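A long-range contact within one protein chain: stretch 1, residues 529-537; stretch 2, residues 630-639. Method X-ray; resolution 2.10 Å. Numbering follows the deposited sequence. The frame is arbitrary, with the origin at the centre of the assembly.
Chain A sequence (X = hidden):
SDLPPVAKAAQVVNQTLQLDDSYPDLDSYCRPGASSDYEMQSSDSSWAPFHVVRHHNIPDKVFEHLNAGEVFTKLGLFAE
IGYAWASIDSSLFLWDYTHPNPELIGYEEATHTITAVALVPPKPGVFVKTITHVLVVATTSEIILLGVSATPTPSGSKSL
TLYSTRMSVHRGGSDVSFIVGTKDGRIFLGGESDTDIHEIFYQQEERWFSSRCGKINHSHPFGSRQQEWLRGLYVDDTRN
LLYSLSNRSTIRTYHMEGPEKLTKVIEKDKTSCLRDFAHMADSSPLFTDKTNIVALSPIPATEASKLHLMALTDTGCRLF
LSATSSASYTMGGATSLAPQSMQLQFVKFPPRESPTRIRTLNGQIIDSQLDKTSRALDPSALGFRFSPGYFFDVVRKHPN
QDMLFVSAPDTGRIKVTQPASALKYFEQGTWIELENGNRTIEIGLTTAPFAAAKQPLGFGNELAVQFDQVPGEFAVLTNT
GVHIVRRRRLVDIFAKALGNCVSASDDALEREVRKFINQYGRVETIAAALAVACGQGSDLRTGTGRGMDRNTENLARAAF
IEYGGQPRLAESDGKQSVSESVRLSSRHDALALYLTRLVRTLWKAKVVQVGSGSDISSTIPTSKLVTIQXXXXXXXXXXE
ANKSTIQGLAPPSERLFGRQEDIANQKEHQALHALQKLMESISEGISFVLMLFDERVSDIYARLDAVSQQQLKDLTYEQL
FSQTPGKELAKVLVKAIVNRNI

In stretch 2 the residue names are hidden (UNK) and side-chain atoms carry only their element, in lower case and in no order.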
# COMPACT_ATOMS: atom_id res chain seq x y z
N ALA A 529 9.79 -16.06 14.66
CA ALA A 529 11.08 -16.68 14.98
C ALA A 529 11.49 -17.66 13.89
O ALA A 529 12.64 -17.66 13.43
CB ALA A 529 11.00 -17.38 16.33
N LEU A 530 10.55 -18.50 13.45
CA LEU A 530 10.84 -19.43 12.36
C LEU A 530 11.29 -18.67 11.11
O LEU A 530 12.27 -19.05 10.47
CB LEU A 530 9.60 -20.27 12.06
CG LEU A 530 9.68 -21.21 10.85
CD1 LEU A 530 10.82 -22.21 11.03
CD2 LEU A 530 8.36 -21.92 10.64
N ALA A 531 10.58 -17.59 10.77
CA ALA A 531 10.94 -16.81 9.59
C ALA A 531 12.33 -16.22 9.72
O ALA A 531 13.16 -16.34 8.80
CB ALA A 531 9.90 -15.71 9.36
N VAL A 532 12.62 -15.57 10.85
CA VAL A 532 13.96 -15.02 11.07
C VAL A 532 15.00 -16.12 11.02
O VAL A 532 16.07 -15.96 10.41
CB VAL A 532 14.01 -14.26 12.41
CG1 VAL A 532 15.44 -13.82 12.73
CG2 VAL A 532 13.08 -13.05 12.38
N ALA A 533 14.72 -17.26 11.65
CA ALA A 533 15.65 -18.39 11.61
C ALA A 533 15.94 -18.82 10.18
O ALA A 533 17.04 -19.29 9.89
CB ALA A 533 15.09 -19.56 12.42
N CYS A 534 14.97 -18.67 9.28
CA CYS A 534 15.13 -19.04 7.88
C CYS A 534 15.72 -17.91 7.04
O CYS A 534 15.79 -18.04 5.82
CB CYS A 534 13.78 -19.47 7.30
SG CYS A 534 13.16 -21.03 7.97
N GLY A 535 16.15 -16.82 7.67
CA GLY A 535 16.81 -15.73 6.97
C GLY A 535 15.93 -14.57 6.59
O GLY A 535 16.41 -13.63 5.95
N GLN A 536 14.65 -14.59 6.95
CA GLN A 536 13.77 -13.47 6.65
C GLN A 536 14.15 -12.27 7.49
O GLN A 536 14.49 -12.39 8.68
CB GLN A 536 12.31 -13.85 6.88
CG GLN A 536 11.81 -14.98 5.99
CD GLN A 536 11.65 -14.56 4.54
OE1 GLN A 536 11.93 -13.41 4.18
NE2 GLN A 536 11.18 -15.48 3.71
N GLY A 537 14.10 -11.08 6.88
CA GLY A 537 14.62 -9.88 7.49
C GLY A 537 16.10 -9.67 7.27
O GLY A 537 16.59 -8.56 7.51
N UNK A 630 12.47 -21.10 -3.53
CA UNK A 630 13.63 -20.89 -2.67
C UNK A 630 13.22 -20.77 -1.21
O UNK A 630 13.85 -21.35 -0.33
c UNK A 630 14.39 -19.64 -3.12
o UNK A 630 16.39 -18.50 -5.99
o UNK A 630 15.69 -17.50 -4.16
c UNK A 630 15.10 -19.79 -4.46
c UNK A 630 15.77 -18.51 -4.90
N UNK A 631 12.15 -20.01 -0.94
CA UNK A 631 11.68 -19.86 0.43
C UNK A 631 11.23 -21.20 1.01
O UNK A 631 11.56 -21.52 2.16
c UNK A 631 11.00 -17.42 0.28
n UNK A 631 10.07 -16.55 -0.11
o UNK A 631 12.17 -17.10 0.48
c UNK A 631 10.53 -18.85 0.49
N UNK A 632 10.48 -21.99 0.24
CA UNK A 632 10.05 -23.30 0.71
C UNK A 632 11.26 -24.18 0.99
O UNK A 632 11.31 -24.90 2.00
c UNK A 632 8.81 -25.40 0.07
c UNK A 632 9.10 -23.95 -0.31
c UNK A 632 7.80 -23.16 -0.42
N UNK A 633 12.26 -24.14 0.11
CA UNK A 633 13.43 -25.00 0.26
C UNK A 633 14.27 -24.59 1.47
O UNK A 633 14.77 -25.45 2.21
c UNK A 633 14.28 -24.97 -1.01
c UNK A 633 13.68 -25.76 -2.16
o UNK A 633 12.98 -27.99 -2.65
c UNK A 633 13.65 -27.26 -1.89
o UNK A 633 14.31 -27.71 -0.93
N UNK A 634 14.44 -23.29 1.70
CA UNK A 634 15.17 -22.84 2.88
C UNK A 634 14.46 -23.26 4.16
O UNK A 634 15.10 -23.59 5.16
n UNK A 634 18.92 -17.83 4.08
n UNK A 634 18.83 -19.15 5.95
c UNK A 634 15.36 -21.32 2.85
n UNK A 634 17.66 -19.76 4.06
c UNK A 634 18.47 -18.91 4.70
c UNK A 634 16.62 -20.88 2.11
c UNK A 634 17.20 -19.59 2.69
N UNK A 635 13.12 -23.26 4.14
CA UNK A 635 12.36 -23.77 5.27
C UNK A 635 12.63 -25.26 5.47
O UNK A 635 12.87 -25.72 6.59
c UNK A 635 8.47 -23.81 5.73
c UNK A 635 9.91 -24.15 6.09
c UNK A 635 10.24 -23.69 7.51
c UNK A 635 10.87 -23.52 5.07
N UNK A 636 12.61 -26.03 4.38
CA UNK A 636 12.92 -27.45 4.46
C UNK A 636 14.33 -27.68 4.96
O UNK A 636 14.57 -28.52 5.85
c UNK A 636 11.31 -28.61 2.84
c UNK A 636 11.04 -28.82 1.36
c UNK A 636 12.29 -30.90 0.88
c UNK A 636 12.72 -28.11 3.09
n UNK A 636 13.26 -31.52 0.23
n UNK A 636 11.53 -31.58 1.73
n UNK A 636 12.08 -29.60 0.70
N UNK A 637 15.30 -26.94 4.41
CA UNK A 637 16.68 -27.06 4.86
C UNK A 637 16.80 -26.77 6.35
O UNK A 637 17.60 -27.41 7.05
n UNK A 637 19.66 -24.98 4.48
c UNK A 637 17.57 -26.11 4.06
o UNK A 637 19.54 -27.20 4.86
c UNK A 637 19.01 -26.14 4.50
N UNK A 638 16.01 -25.82 6.86
CA UNK A 638 16.07 -25.49 8.28
C UNK A 638 15.56 -26.64 9.13
O UNK A 638 16.12 -26.92 10.20
c UNK A 638 16.02 -23.35 10.77
c UNK A 638 13.64 -24.04 11.96
c UNK A 638 15.83 -23.10 12.12
c UNK A 638 15.04 -23.95 10.01
c UNK A 638 14.63 -23.45 12.71
c UNK A 638 15.26 -24.22 8.55
c UNK A 638 13.84 -24.29 10.62
N UNK A 639 14.50 -27.31 8.69
CA UNK A 639 13.96 -28.43 9.46
C UNK A 639 14.92 -29.62 9.45
O UNK A 639 15.03 -30.33 10.46
c UNK A 639 11.26 -27.25 10.34
c UNK A 639 10.21 -28.30 8.33
c UNK A 639 11.51 -27.76 8.93
c UNK A 639 12.60 -28.84 8.90

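Position 630 carries three side-chain carbons, the third bonded to two oxygens; the side chain is out of reach of stretch 1. A carboxylate after two methylenes is Glu630. Position 631 has two carbons, the second bearing one oxygen and one nitrogen, and this end nears Gln536: the amide of Asn631. Its OD1 lies 3.7 Å from Gln536 NE2, not hydrogen-bonded.

At position 632 one carbon forks into two others, and nothing of stretch 1 is within reach: Val632. Position 633 repeats the pattern of three carbons ending in two oxygens, hence Glu633, also remote.

Position 634 shows three carbons, a nitrogen, then a carbon holding two more nitrogens, a guanidinium with Cys534 O and Gly535 N over one face; this is Arg634. Cys534 O is 3.0 Å from Arg634 CZ, 3.1 Å from Arg634 NE and 3.2 Å from Arg634 NH1, the last two at poor angles, as expected of an acceptor above the plane of the N-H bonds. An ideal CB on Gly535 would come 2.7 Å from Arg634 NH2, a clash, and its phi/psi of 97°/2° independently call for glycine.

Position 635 has four carbons forked at the second, against Leu530 and Cys534: Leu635. Its CD1 packs 3.9 Å from Leu530 CD1 and 4.0 Å from Cys534 SG. The shortest CA-CA distance is here, 6.1 Å from Cys534 CA to Leu635 CA.

Position 636 has three carbons, a nitrogen, then a carbon carrying two more nitrogens, again a guanidinium: Arg636, whose CA-to-CB bond points away from stretch 1; its NE makes a weak, 3.3 Å hydrogen bond within a salt bridge to Glu633 OE2. Position 637, with two carbons and a terminal oxygen and nitrogen, is Asn637, out of reach.

Position 638 has one carbon leading to a six-carbon ring without oxygen, which lies against Leu530, Ala533 and Cys534: Phe638. Its CE2 is 3.5 Å from Leu530 CD1 and its CE1 3.6 Å from Ala533 CB. Cys534 SG stands 4.6 Å from the Phe638 ring centroid, oblique at 35° to the normal. Position 639 has four carbons forked at the second, Leu639, and adds almost nothing.

The helices cross at 97°, with axes 10.6 Å apart at closest approach, and Cys534 leaves helical geometry near the crossing. Residues 631, 634, 635 and 638 form one helical face. No hydrogen bond spans the stretches; apolar packing dominates, with the guanidinium covering the turn.

Stretch 2, residues 630-639: ENVERLRNFL
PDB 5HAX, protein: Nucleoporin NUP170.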